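Local structure of tyrosine--tRNA ligase, mitochondrial (Coccidioides posadasii, 5IJX) at residues A26-E30 with A31-Q35; G126-R129 with R130-A134; D224-Y227 with L228-K232; F365-I369 with H370-S374. The protein probably charges mitochondrial tRNA(Tyr) with L-tyrosine at the expense of ATP, and this truncated piece carries its class I catalytic domain. One frame throughout, in Å; residues are numbered along the deposited sequence.

Contact 1 of 4, residues A26-E30 with A31-Q35; sequences AKEIE and AGRKQ
Glu28 and Arg33 form the charged part of this helix end. Both terminal nitrogens of Arg33 fork onto one carboxylate oxygen, with NH2 lying 3.1 Å from Glu28 OE2 and NH1 adding a weak bond to the same atom. The guanidinium stands 78° to the carboxylate and meets OE2 from above its plane. A bend at Arg33 chi3 (-67°) folds the guanidinium back, so that one of its faces lies over Glu28 CB.

Two of the backbone bonds make a Schellman motif. Gly32, with positive phi, donates its N to Ile29 O at 2.8 Å, above the carbonyl plane, and Arg33 N reaches Glu28 O at 3.0 Å through a weak bond. One step earlier the helix keeps its ordinary pattern, Ala31 N to Lys27 O at 2.9 Å.

The apolar part pairs Ile29 CG1 with Lys34 CB, 3.6 Å apart, the two chains meeting at a slant. Alongside, a CA-H...O contact runs from Ile29 CA to Lys34 O.

The motif closes helix 7-31 at the surface. Ile29 and Glu30 rest on Thr62 of helix 54-63, and Gln35 NE2 bonds Ser39 and Glu43 of helix 37-43.

Contact 2 of 4, residues G126-R129 with R130-A134; sequences GATR and RANIA
Arg130 turns its guanidinium back along the helix and lays one face over the backbone of Gly126 and Ala127. Its CZ sits 3.5 Å from Ala127 N and its NH1 3.5 Å from Gly126 C, the backbone atoms lying under the face, displaced toward its rim. A bend at chi3 (-83°) swings the group from an otherwise extended chain onto that first turn, where the glycine contributes nothing beyond its backbone.

The more enclosed part is on the other flank, where Asn132 is buried against Pro77. It leans back over Thr128: its CG lies 3.2 Å from Thr128 O, and its ND2 is 3.7 Å from Thr128 CG2. Thr128 presents this methyl to the amide, and its OG1 is hydrogen-bonded to Asp125, just before the helix. Ile133 CG1 rests against Arg129 O at 3.3 Å, while the same side chain touches Pro74, so this flank faces the loop around those prolines.

Backbone bonds join the turns throughout: Arg130 N to Gly126 O is 2.9 Å, and Asn132 N to Thr128 O is similar. Ala131 N to Ala127 O, on the solvent side, is long and weak at 3.5 Å. Ala127 and Ala131 offer that side little more than methyl groups.

Arg129 NH2 and Arg130 NH1 come within 4.7 Å of each other at the opening turn of helix 126-154. Two guanidinium groups added to the positive end of a helix dipole would probably raise the positive potential here, though Asp125 at the same end would offset part of it.

Contact 3 of 4, residues D224-Y227 with L228-K232; sequences DFWY and LFQRK. With TYR (tyrosine), chain B.
Asp224 OD2 is gripped twice, by the phenol OH of the bound tyrosine at 3.2 Å and by Asn169 ND2. Its other oxygen, OD1, takes the indole N-H groups of Trp172 and Trp173, so both ends of the carboxylate are fixed. On the backbone, Asp224 O accepts Leu228 N at 3.0 Å, which ties the ligand-binding residue into helix 217-229.

At the far end of the contact Arg231 stacks on Tyr227. The guanidinium lies flat over the ring, planes only 8° apart, with CZ 3.6 Å from the ring centroid, a cation-pi pair. An extended chain from CG to NE carries it there. NH1 also reaches Tyr227 O at 2.9 Å, and this carbonyl oxygen sits at the edge of the guanidinium, in its plane.

Trp226 takes two neighbours. Gln230 CG lies over the six-membered ring, 4.0 Å from its centroid, a CH-pi contact, and the amide continues across the indole at 48° to it. Phe229 approaches rim to rim, with CD2 3.6 Å from Trp226 CZ3. Both aromatic residues also press on Ile253 of helix 243-259. The helix then ends in a Schellman motif, with Lys232 at positive phi.

Tyr227 also stacks with Trp172, the same residue that holds Asp224, so the stack and the pocket share a second-shell partner. The carboxylate that receives the tyrosine phenol is thus positioned by Asn169, Trp172 and Trp173. Arg231, for its part, would put positive charge where the helix dipole is negative.

Contact 4 of 4, residues F365-I369 with H370-S374; sequences FVELI and HGSLS
The junction between helix 356-370 and helix 372-381 is made at a glycine, and the bonds between Val366 and His370 and between Glu367 and Gly371 carry the first helix to its end. His370 N donates to Val366 O at 2.9 Å, and Gly371 N follows to Glu367 O at 3.2 Å. Glu367 CA in turn points a C-H at Gly371 O, 3.4 Å away.

Gly371 does double duty: with positive phi it leaves the first helix, and it stands at the N-cap position of the second. Across this break the extended Glu367 side chain, CG trans to its own N (chi1 176°), reaches over to Ser372. Ser372 OG gives Glu367 OE2 a weak hydrogen bond of 3.4 Å, while OE1 forms a salt bridge with Lys153 of helix 126-154.

On another side Ile369 CG2 sits over one face of the His370 imidazole, 3.9 Å from its centroid and toward the rim, a CH-pi contact between successive residues. The ring also packs on Cys311 and Leu314 of helix 311-319, and NE2 makes a weak hydrogen bond to Leu304 O.

How the contacts relate
Contact 3 is the one that touches the ligand: Asp224 holds the tyrosine phenol directly. Contact 2 stands off from the pocket, the Ile133 side chain about 11 Å from the bound tyrosine, and its nearest atoms are about 12 Å from those of contact 3. Contact 1 is a surface helix end on the far side of the chain's centre from contact 2, with centres about 46 Å apart. Contact 4 lies across the centre from contact 3, their centres about 33 Å apart, yet helix 126-154, which starts in contact 2, runs on to Lys153 beside Glu367 of contact 4. Contacts 1 and 3 each end a helix in a Schellman motif.

Contact 1 of 4, residues A26-E30 with A31-Q35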
loop_
_atom_site.group_PDB
_atom_site.type_symbol
_atom_site.label_atom_id
_atom_site.label_comp_id
_atom_site.label_asym_id
_atom_site.label_seq_id
_atom_site.Cartn_x
_atom_site.Cartn_y
_atom_site.Cartn_z
ATOM N N ALA A 26 36.056 0.343 -21.916
ATOM C CA ALA A 26 35.317 -0.875 -22.225
ATOM C C ALA A 26 36.016 -1.683 -23.311
ATOM O O ALA A 26 36.065 -2.916 -23.237
ATOM C CB ALA A 26 33.889 -0.528 -22.641
ATOM N N LYS A 27 36.557 -1.012 -24.331
ATOM C CA LYS A 27 37.371 -1.715 -25.318
ATOM C C LYS A 27 38.568 -2.381 -24.649
ATOM O O LYS A 27 38.875 -3.548 -24.920
ATOM C CB LYS A 27 37.829 -0.750 -26.413
ATOM C CG LYS A 27 36.747 -0.381 -27.421
ATOM C CD LYS A 27 37.181 0.768 -28.323
ATOM C CE LYS A 27 38.029 0.284 -29.489
ATOM N NZ LYS A 27 38.648 1.407 -30.248
ATOM N N GLU A 28 39.249 -1.654 -23.760
ATOM C CA GLU A 28 40.364 -2.232 -23.017
ATOM C C GLU A 28 39.950 -3.532 -22.337
ATOM O O GLU A 28 40.548 -4.589 -22.564
ATOM C CB GLU A 28 40.880 -1.235 -21.978
ATOM C CG GLU A 28 41.492 0.024 -22.556
ATOM C CD GLU A 28 42.717 0.473 -21.785
ATOM O OE1 GLU A 28 42.810 0.155 -20.579
ATOM O OE2 GLU A 28 43.593 1.134 -22.382
ATOM N N ILE A 29 38.917 -3.465 -21.496
ATOM C CA ILE A 29 38.512 -4.628 -20.710
ATOM C C ILE A 29 38.082 -5.769 -21.625
ATOM O O ILE A 29 38.584 -6.894 -21.520
ATOM C CB ILE A 29 37.394 -4.234 -19.727
ATOM C CG1 ILE A 29 37.969 -3.344 -18.619
ATOM C CG2 ILE A 29 36.729 -5.467 -19.133
ATOM C CD1 ILE A 29 36.924 -2.667 -17.760
ATOM N N GLU A 30 37.139 -5.499 -22.533
ATOM C CA GLU A 30 36.560 -6.559 -23.353
ATOM C C GLU A 30 37.567 -7.164 -24.322
ATOM O O GLU A 30 37.377 -8.306 -24.755
ATOM C CB GLU A 30 35.346 -6.026 -24.117
ATOM C CG GLU A 30 34.152 -5.738 -23.218
ATOM C CD GLU A 30 32.901 -5.367 -23.991
ATOM O OE1 GLU A 30 33.025 -4.878 -25.134
ATOM O OE2 GLU A 30 31.791 -5.570 -23.454
ATOM N N ALA A 31 38.624 -6.437 -24.676
ATOM C CA ALA A 31 39.700 -7.030 -25.457
ATOM C C ALA A 31 40.694 -7.790 -24.589
ATOM O O ALA A 31 41.513 -8.542 -25.129
ATOM C CB ALA A 31 40.429 -5.952 -26.263
ATOM N N GLY A 32 40.643 -7.612 -23.267
ATOM C CA GLY A 32 41.429 -8.390 -22.334
ATOM C C GLY A 32 42.489 -7.607 -21.588
ATOM O O GLY A 32 42.991 -8.096 -20.567
ATOM N N ARG A 33 42.838 -6.405 -22.053
ATOM C CA ARG A 33 43.993 -5.711 -21.494
ATOM C C ARG A 33 43.749 -5.242 -20.063
ATOM O O ARG A 33 44.705 -5.118 -19.289
ATOM C CB ARG A 33 44.380 -4.532 -22.392
ATOM C CG ARG A 33 44.906 -4.959 -23.763
ATOM C CD ARG A 33 45.593 -3.828 -24.522
ATOM N NE ARG A 33 44.669 -2.768 -24.924
ATOM C CZ ARG A 33 44.611 -1.551 -24.385
ATOM N NH1 ARG A 33 45.430 -1.195 -23.403
ATOM N NH2 ARG A 33 43.729 -0.676 -24.842
ATOM N N LYS A 34 42.496 -4.990 -19.684
ATOM C CA LYS A 34 42.167 -4.518 -18.346
ATOM C C LYS A 34 41.158 -5.452 -17.686
ATOM O O LYS A 34 40.363 -6.114 -18.361
ATOM C CB LYS A 34 41.602 -3.088 -18.380
ATOM C CG LYS A 34 41.297 -2.514 -17.003
ATOM C CD LYS A 34 40.959 -1.032 -17.064
ATOM C CE LYS A 34 40.612 -0.493 -15.685
ATOM N NZ LYS A 34 41.052 0.916 -15.499
ATOM N N GLN A 35 41.200 -5.498 -16.356
ATOM C CA GLN A 35 40.304 -6.359 -15.597
ATOM C C GLN A 35 38.964 -5.670 -15.374
ATOM O O GLN A 35 38.905 -4.486 -15.028
ATOM C CB GLN A 35 40.921 -6.727 -14.247
ATOM C CG GLN A 35 40.101 -7.741 -13.458
ATOM C CD GLN A 35 40.693 -8.049 -12.095
ATOM O OE1 GLN A 35 41.235 -7.168 -11.428
ATOM N NE2 GLN A 35 40.593 -9.307 -11.675
#

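Contact 2 of 4, residues G126-R129 with R130-A134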
loop_
_atom_site.group_PDB
_atom_site.type_symbol
_atom_site.label_atom_id
_atom_site.label_comp_id
_atom_site.label_asym_id
_atom_site.label_seq_id
_atom_site.Cartn_x
_atom_site.Cartn_y
_atom_site.Cartn_z
ATOM N N GLY A 126 9.795 5.328 18.603
ATOM C CA GLY A 126 10.153 6.343 17.626
ATOM C C GLY A 126 11.275 7.245 18.100
ATOM O O GLY A 126 12.233 7.498 17.367
ATOM N N ALA A 127 11.167 7.755 19.328
ATOM C CA ALA A 127 12.189 8.657 19.852
ATOM C C ALA A 127 13.585 8.087 19.635
ATOM O O ALA A 127 14.484 8.777 19.140
ATOM C CB ALA A 127 11.935 8.920 21.337
ATOM N N THR A 128 13.778 6.816 19.990
ATOM C CA THR A 128 15.057 6.157 19.751
ATOM C C THR A 128 15.380 6.112 18.263
ATOM O O THR A 128 16.490 6.460 17.840
ATOM C CB THR A 128 15.015 4.742 20.335
ATOM O OG1 THR A 128 14.860 4.813 21.758
ATOM C CG2 THR A 128 16.281 3.969 19.998
ATOM N N ARG A 129 14.411 5.685 17.450
ATOM C CA ARG A 129 14.667 5.455 16.033
ATOM C C ARG A 129 15.121 6.733 15.335
ATOM O O ARG A 129 15.969 6.689 14.436
ATOM C CB ARG A 129 13.408 4.895 15.375
ATOM C CG ARG A 129 13.646 4.193 14.052
ATOM C CD ARG A 129 12.334 3.755 13.415
ATOM N NE ARG A 129 11.348 4.835 13.429
ATOM C CZ ARG A 129 10.298 4.908 14.245
ATOM N NH1 ARG A 129 10.046 3.948 15.128
ATOM N NH2 ARG A 129 9.482 5.952 14.170
ATOM N N ARG A 130 14.569 7.882 15.733
ATOM C CA ARG A 130 14.984 9.146 15.133
ATOM C C ARG A 130 16.450 9.438 15.430
ATOM O O ARG A 130 17.209 9.835 14.536
ATOM C CB ARG A 130 14.089 10.281 15.632
ATOM C CG ARG A 130 12.617 10.107 15.266
ATOM C CD ARG A 130 11.775 11.318 15.647
ATOM N NE ARG A 130 11.364 11.304 17.050
ATOM C CZ ARG A 130 10.293 10.665 17.515
ATOM N NH1 ARG A 130 9.513 9.968 16.699
ATOM N NH2 ARG A 130 10.002 10.719 18.807
ATOM N N ALA A 131 16.867 9.238 16.681
ATOM C CA ALA A 131 18.276 9.389 17.025
ATOM C C ALA A 131 19.142 8.449 16.194
ATOM O O ALA A 131 20.180 8.853 15.658
ATOM C CB ALA A 131 18.479 9.134 18.519
ATOM N N ASN A 132 18.727 7.184 16.075
ATOM C CA ASN A 132 19.463 6.240 15.238
ATOM C C ASN A 132 19.633 6.785 13.823
ATOM O O ASN A 132 20.737 6.769 13.262
ATOM C CB ASN A 132 18.741 4.890 15.213
ATOM C CG ASN A 132 18.563 4.296 16.595
ATOM O OD1 ASN A 132 19.178 4.746 17.561
ATOM N ND2 ASN A 132 17.722 3.275 16.696
ATOM N N ILE A 133 18.541 7.276 13.232
ATOM C CA ILE A 133 18.604 7.848 11.891
ATOM C C ILE A 133 19.631 8.970 11.841
ATOM O O ILE A 133 20.458 9.036 10.926
ATOM C CB ILE A 133 17.215 8.342 11.450
ATOM C CG1 ILE A 133 16.273 7.157 11.230
ATOM C CG2 ILE A 133 17.321 9.155 10.168
ATOM C CD1 ILE A 133 14.818 7.541 11.059
ATOM N N ALA A 134 19.582 9.886 12.810
ATOM C CA ALA A 134 20.505 11.016 12.800
ATOM C C ALA A 134 21.954 10.542 12.850
ATOM O O ALA A 134 22.794 10.978 12.052
ATOM C CB ALA A 134 20.198 11.951 13.969
#

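Contact 3 of 4, residues D224-Y227 with L228-K232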
loop_
_atom_site.group_PDB
_atom_site.type_symbol
_atom_site.label_atom_id
_atom_site.label_comp_id
_atom_site.label_asym_id
_atom_site.label_seq_id
_atom_site.Cartn_x
_atom_site.Cartn_y
_atom_site.Cartn_z
ATOM N N ASP A 224 11.741 0.996 -3.467
ATOM C CA ASP A 224 12.977 1.765 -3.384
ATOM C C ASP A 224 13.873 1.438 -4.570
ATOM O O ASP A 224 14.392 2.338 -5.247
ATOM C CB ASP A 224 13.704 1.471 -2.069
ATOM C CG ASP A 224 12.964 1.991 -0.856
ATOM O OD1 ASP A 224 12.008 2.776 -1.023
ATOM O OD2 ASP A 224 13.355 1.619 0.270
ATOM N N PHE A 225 14.049 0.142 -4.847
ATOM C CA PHE A 225 14.865 -0.270 -5.986
ATOM C C PHE A 225 14.332 0.302 -7.294
ATOM O O PHE A 225 15.109 0.728 -8.150
ATOM C CB PHE A 225 14.922 -1.796 -6.062
ATOM C CG PHE A 225 16.051 -2.332 -6.907
ATOM C CD1 PHE A 225 16.897 -1.482 -7.607
ATOM C CD2 PHE A 225 16.262 -3.698 -7.003
ATOM C CE1 PHE A 225 17.926 -1.984 -8.378
ATOM C CE2 PHE A 225 17.293 -4.205 -7.770
ATOM C CZ PHE A 225 18.126 -3.346 -8.459
ATOM N N TRP A 226 13.012 0.301 -7.479
ATOM C CA TRP A 226 12.429 0.833 -8.707
ATOM C C TRP A 226 12.641 2.339 -8.802
ATOM O O TRP A 226 13.031 2.860 -9.857
ATOM C CB TRP A 226 10.944 0.472 -8.746
ATOM C CG TRP A 226 10.118 1.180 -9.772
ATOM C CD1 TRP A 226 9.055 2.002 -9.536
ATOM C CD2 TRP A 226 10.265 1.112 -11.194
ATOM N NE1 TRP A 226 8.533 2.455 -10.723
ATOM C CE2 TRP A 226 9.259 1.925 -11.757
ATOM C CE3 TRP A 226 11.151 0.448 -12.046
ATOM C CZ2 TRP A 226 9.117 2.090 -13.133
ATOM C CZ3 TRP A 226 11.008 0.615 -13.411
ATOM C CH2 TRP A 226 9.998 1.428 -13.941
ATOM N N TYR A 227 12.412 3.045 -7.696
ATOM C CA TYR A 227 12.625 4.486 -7.652
ATOM C C TYR A 227 14.046 4.837 -8.069
ATOM O O TYR A 227 14.259 5.715 -8.912
ATOM C CB TYR A 227 12.325 5.000 -6.243
ATOM C CG TYR A 227 12.554 6.482 -6.049
ATOM C CD1 TYR A 227 11.509 7.388 -6.171
ATOM C CD2 TYR A 227 13.814 6.974 -5.728
ATOM C CE1 TYR A 227 11.714 8.746 -5.988
ATOM C CE2 TYR A 227 14.028 8.328 -5.548
ATOM C CZ TYR A 227 12.976 9.209 -5.675
ATOM O OH TYR A 227 13.195 10.557 -5.491
ATOM N N LEU A 228 15.038 4.155 -7.488
ATOM C CA LEU A 228 16.423 4.404 -7.875
ATOM C C LEU A 228 16.728 3.881 -9.272
ATOM O O LEU A 228 17.640 4.390 -9.931
ATOM C CB LEU A 228 17.368 3.769 -6.857
ATOM C CG LEU A 228 17.231 4.320 -5.438
ATOM C CD1 LEU A 228 18.085 3.518 -4.468
ATOM C CD2 LEU A 228 17.611 5.794 -5.401
ATOM N N PHE A 229 15.976 2.883 -9.733
ATOM C CA PHE A 229 16.167 2.344 -11.075
ATOM C C PHE A 229 15.834 3.387 -12.126
ATOM O O PHE A 229 16.578 3.559 -13.098
ATOM C CB PHE A 229 15.307 1.093 -11.255
ATOM C CG PHE A 229 15.464 0.424 -12.596
ATOM C CD1 PHE A 229 16.464 -0.511 -12.806
ATOM C CD2 PHE A 229 14.596 0.712 -13.638
ATOM C CE1 PHE A 229 16.604 -1.134 -14.036
ATOM C CE2 PHE A 229 14.731 0.092 -14.867
ATOM C CZ PHE A 229 15.736 -0.833 -15.065
ATOM N N GLN A 230 14.727 4.108 -11.941
ATOM C CA GLN A 230 14.411 5.197 -12.856
ATOM C C GLN A 230 15.496 6.267 -12.869
ATOM O O GLN A 230 15.537 7.079 -13.799
ATOM C CB GLN A 230 13.070 5.820 -12.479
ATOM C CG GLN A 230 11.920 4.836 -12.507
ATOM C CD GLN A 230 10.625 5.449 -12.032
ATOM O OE1 GLN A 230 9.902 4.856 -11.232
ATOM N NE2 GLN A 230 10.321 6.645 -12.523
ATOM N N ARG A 231 16.377 6.281 -11.871
ATOM C CA ARG A 231 17.406 7.305 -11.731
ATOM C C ARG A 231 18.809 6.722 -11.892
ATOM O O ARG A 231 19.743 7.092 -11.178
ATOM C CB ARG A 231 17.256 8.019 -10.390
ATOM C CG ARG A 231 15.934 8.767 -10.284
ATOM C CD ARG A 231 15.608 9.202 -8.870
ATOM N NE ARG A 231 14.400 10.026 -8.842
ATOM C CZ ARG A 231 13.164 9.553 -8.983
ATOM N NH1 ARG A 231 12.955 8.256 -9.163
ATOM N NH2 ARG A 231 12.130 10.382 -8.946
ATOM N N LYS A 232 18.960 5.794 -12.839
ATOM C CA LYS A 232 20.240 5.294 -13.341
ATOM C C LYS A 232 20.926 4.299 -12.410
ATOM O O LYS A 232 22.092 3.950 -12.662
ATOM C CB LYS A 232 21.210 6.443 -13.633
ATOM C CG LYS A 232 20.617 7.561 -14.490
ATOM C CD LYS A 232 20.178 7.060 -15.860
ATOM C CE LYS A 232 19.596 8.187 -16.698
ATOM N NZ LYS A 232 19.364 7.776 -18.111
HETATM N N TYR B . 16.767 -4.684 4.384
HETATM C CA TYR B . 17.939 -3.941 4.830
HETATM C C TYR B . 18.361 -4.386 6.231
HETATM O O TYR B . 19.525 -4.268 6.621
HETATM C CB TYR B . 17.652 -2.436 4.820
HETATM C CG TYR B . 17.166 -1.893 3.488
HETATM C CD1 TYR B . 17.662 -2.383 2.286
HETATM C CD2 TYR B . 16.209 -0.888 3.436
HETATM C CE1 TYR B . 17.216 -1.886 1.071
HETATM C CE2 TYR B . 15.758 -0.386 2.228
HETATM C CZ TYR B . 16.263 -0.887 1.049
HETATM O OH TYR B . 15.813 -0.384 -0.152
HETATM O OXT TYR B . 17.542 -4.874 7.011
#

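Contact 4 of 4, residues F365-I369 with H370-S374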
loop_
_atom_site.group_PDB
_atom_site.type_symbol
_atom_site.label_atom_id
_atom_site.label_comp_id
_atom_site.label_asym_id
_atom_site.label_seq_id
_atom_site.Cartn_x
_atom_site.Cartn_y
_atom_site.Cartn_z
ATOM N N PHE A 365 41.974 0.177 8.301
ATOM C CA PHE A 365 40.540 0.307 8.535
ATOM C C PHE A 365 40.232 1.475 9.467
ATOM O O PHE A 365 39.326 2.277 9.196
ATOM C CB PHE A 365 39.976 -0.995 9.097
ATOM C CG PHE A 365 38.507 -1.135 8.891
ATOM C CD1 PHE A 365 38.005 -1.430 7.637
ATOM C CD2 PHE A 365 37.625 -0.951 9.939
ATOM C CE1 PHE A 365 36.653 -1.547 7.432
ATOM C CE2 PHE A 365 36.267 -1.070 9.740
ATOM C CZ PHE A 365 35.782 -1.368 8.484
ATOM N N VAL A 366 40.976 1.587 10.571
ATOM C CA VAL A 366 40.741 2.679 11.513
ATOM C C VAL A 366 40.944 4.022 10.830
ATOM O O VAL A 366 40.301 5.013 11.194
ATOM C CB VAL A 366 41.647 2.534 12.751
ATOM C CG1 VAL A 366 41.452 3.712 13.696
ATOM C CG2 VAL A 366 41.347 1.233 13.481
ATOM N N GLU A 367 41.843 4.091 9.846
ATOM C CA GLU A 367 41.954 5.308 9.051
ATOM C C GLU A 367 40.706 5.513 8.206
ATOM O O GLU A 367 40.144 6.614 8.162
ATOM C CB GLU A 367 43.193 5.258 8.159
ATOM C CG GLU A 367 43.308 6.466 7.231
ATOM C CD GLU A 367 44.585 6.479 6.422
ATOM O OE1 GLU A 367 45.336 5.484 6.469
ATOM O OE2 GLU A 367 44.836 7.489 5.732
ATOM N N LEU A 368 40.256 4.456 7.527
ATOM C CA LEU A 368 39.083 4.573 6.670
ATOM C C LEU A 368 37.865 5.055 7.444
ATOM O O LEU A 368 36.990 5.714 6.869
ATOM C CB LEU A 368 38.790 3.228 6.007
ATOM C CG LEU A 368 37.485 3.113 5.214
ATOM C CD1 LEU A 368 37.384 4.199 4.149
ATOM C CD2 LEU A 368 37.382 1.732 4.583
ATOM N N ILE A 369 37.787 4.752 8.735
ATOM C CA ILE A 369 36.593 5.039 9.525
ATOM C C ILE A 369 36.733 6.331 10.325
ATOM O O ILE A 369 35.848 7.186 10.290
ATOM C CB ILE A 369 36.263 3.839 10.443
ATOM C CG1 ILE A 369 36.066 2.565 9.611
ATOM C CG2 ILE A 369 35.024 4.129 11.277
ATOM C CD1 ILE A 369 34.958 2.649 8.572
ATOM N N HIS A 370 37.838 6.496 11.049
ATOM C CA HIS A 370 37.954 7.535 12.065
ATOM C C HIS A 370 38.968 8.621 11.733
ATOM O O HIS A 370 39.177 9.519 12.555
ATOM C CB HIS A 370 38.318 6.901 13.410
ATOM C CG HIS A 370 37.160 6.255 14.104
ATOM N ND1 HIS A 370 37.090 4.897 14.326
ATOM C CD2 HIS A 370 36.027 6.781 14.625
ATOM C CE1 HIS A 370 35.965 4.614 14.958
ATOM N NE2 HIS A 370 35.301 5.739 15.151
ATOM N N GLY A 371 39.599 8.569 10.572
ATOM C CA GLY A 371 40.565 9.578 10.196
ATOM C C GLY A 371 41.993 9.071 10.322
ATOM O O GLY A 371 42.287 8.095 11.017
ATOM N N SER A 372 42.898 9.770 9.631
ATOM C CA SER A 372 44.295 9.349 9.604
ATOM C C SER A 372 44.977 9.605 10.943
ATOM O O SER A 372 45.705 8.743 11.449
ATOM C CB SER A 372 45.033 10.070 8.476
ATOM O OG SER A 372 46.222 9.385 8.131
ATOM N N LEU A 373 44.756 10.783 11.531
ATOM C CA LEU A 373 45.383 11.099 12.812
ATOM C C LEU A 373 44.920 10.135 13.898
ATOM O O LEU A 373 45.739 9.555 14.618
ATOM C CB LEU A 373 45.076 12.544 13.204
ATOM C CG LEU A 373 45.715 13.623 12.326
ATOM N N SER A 374 43.604 9.959 14.036
ATOM C CA SER A 374 43.083 8.977 14.981
ATOM C C SER A 374 43.683 7.599 14.727
ATOM O O SER A 374 44.047 6.882 15.669
ATOM C CB SER A 374 41.558 8.920 14.880
ATOM O OG SER A 374 40.959 10.078 15.431
#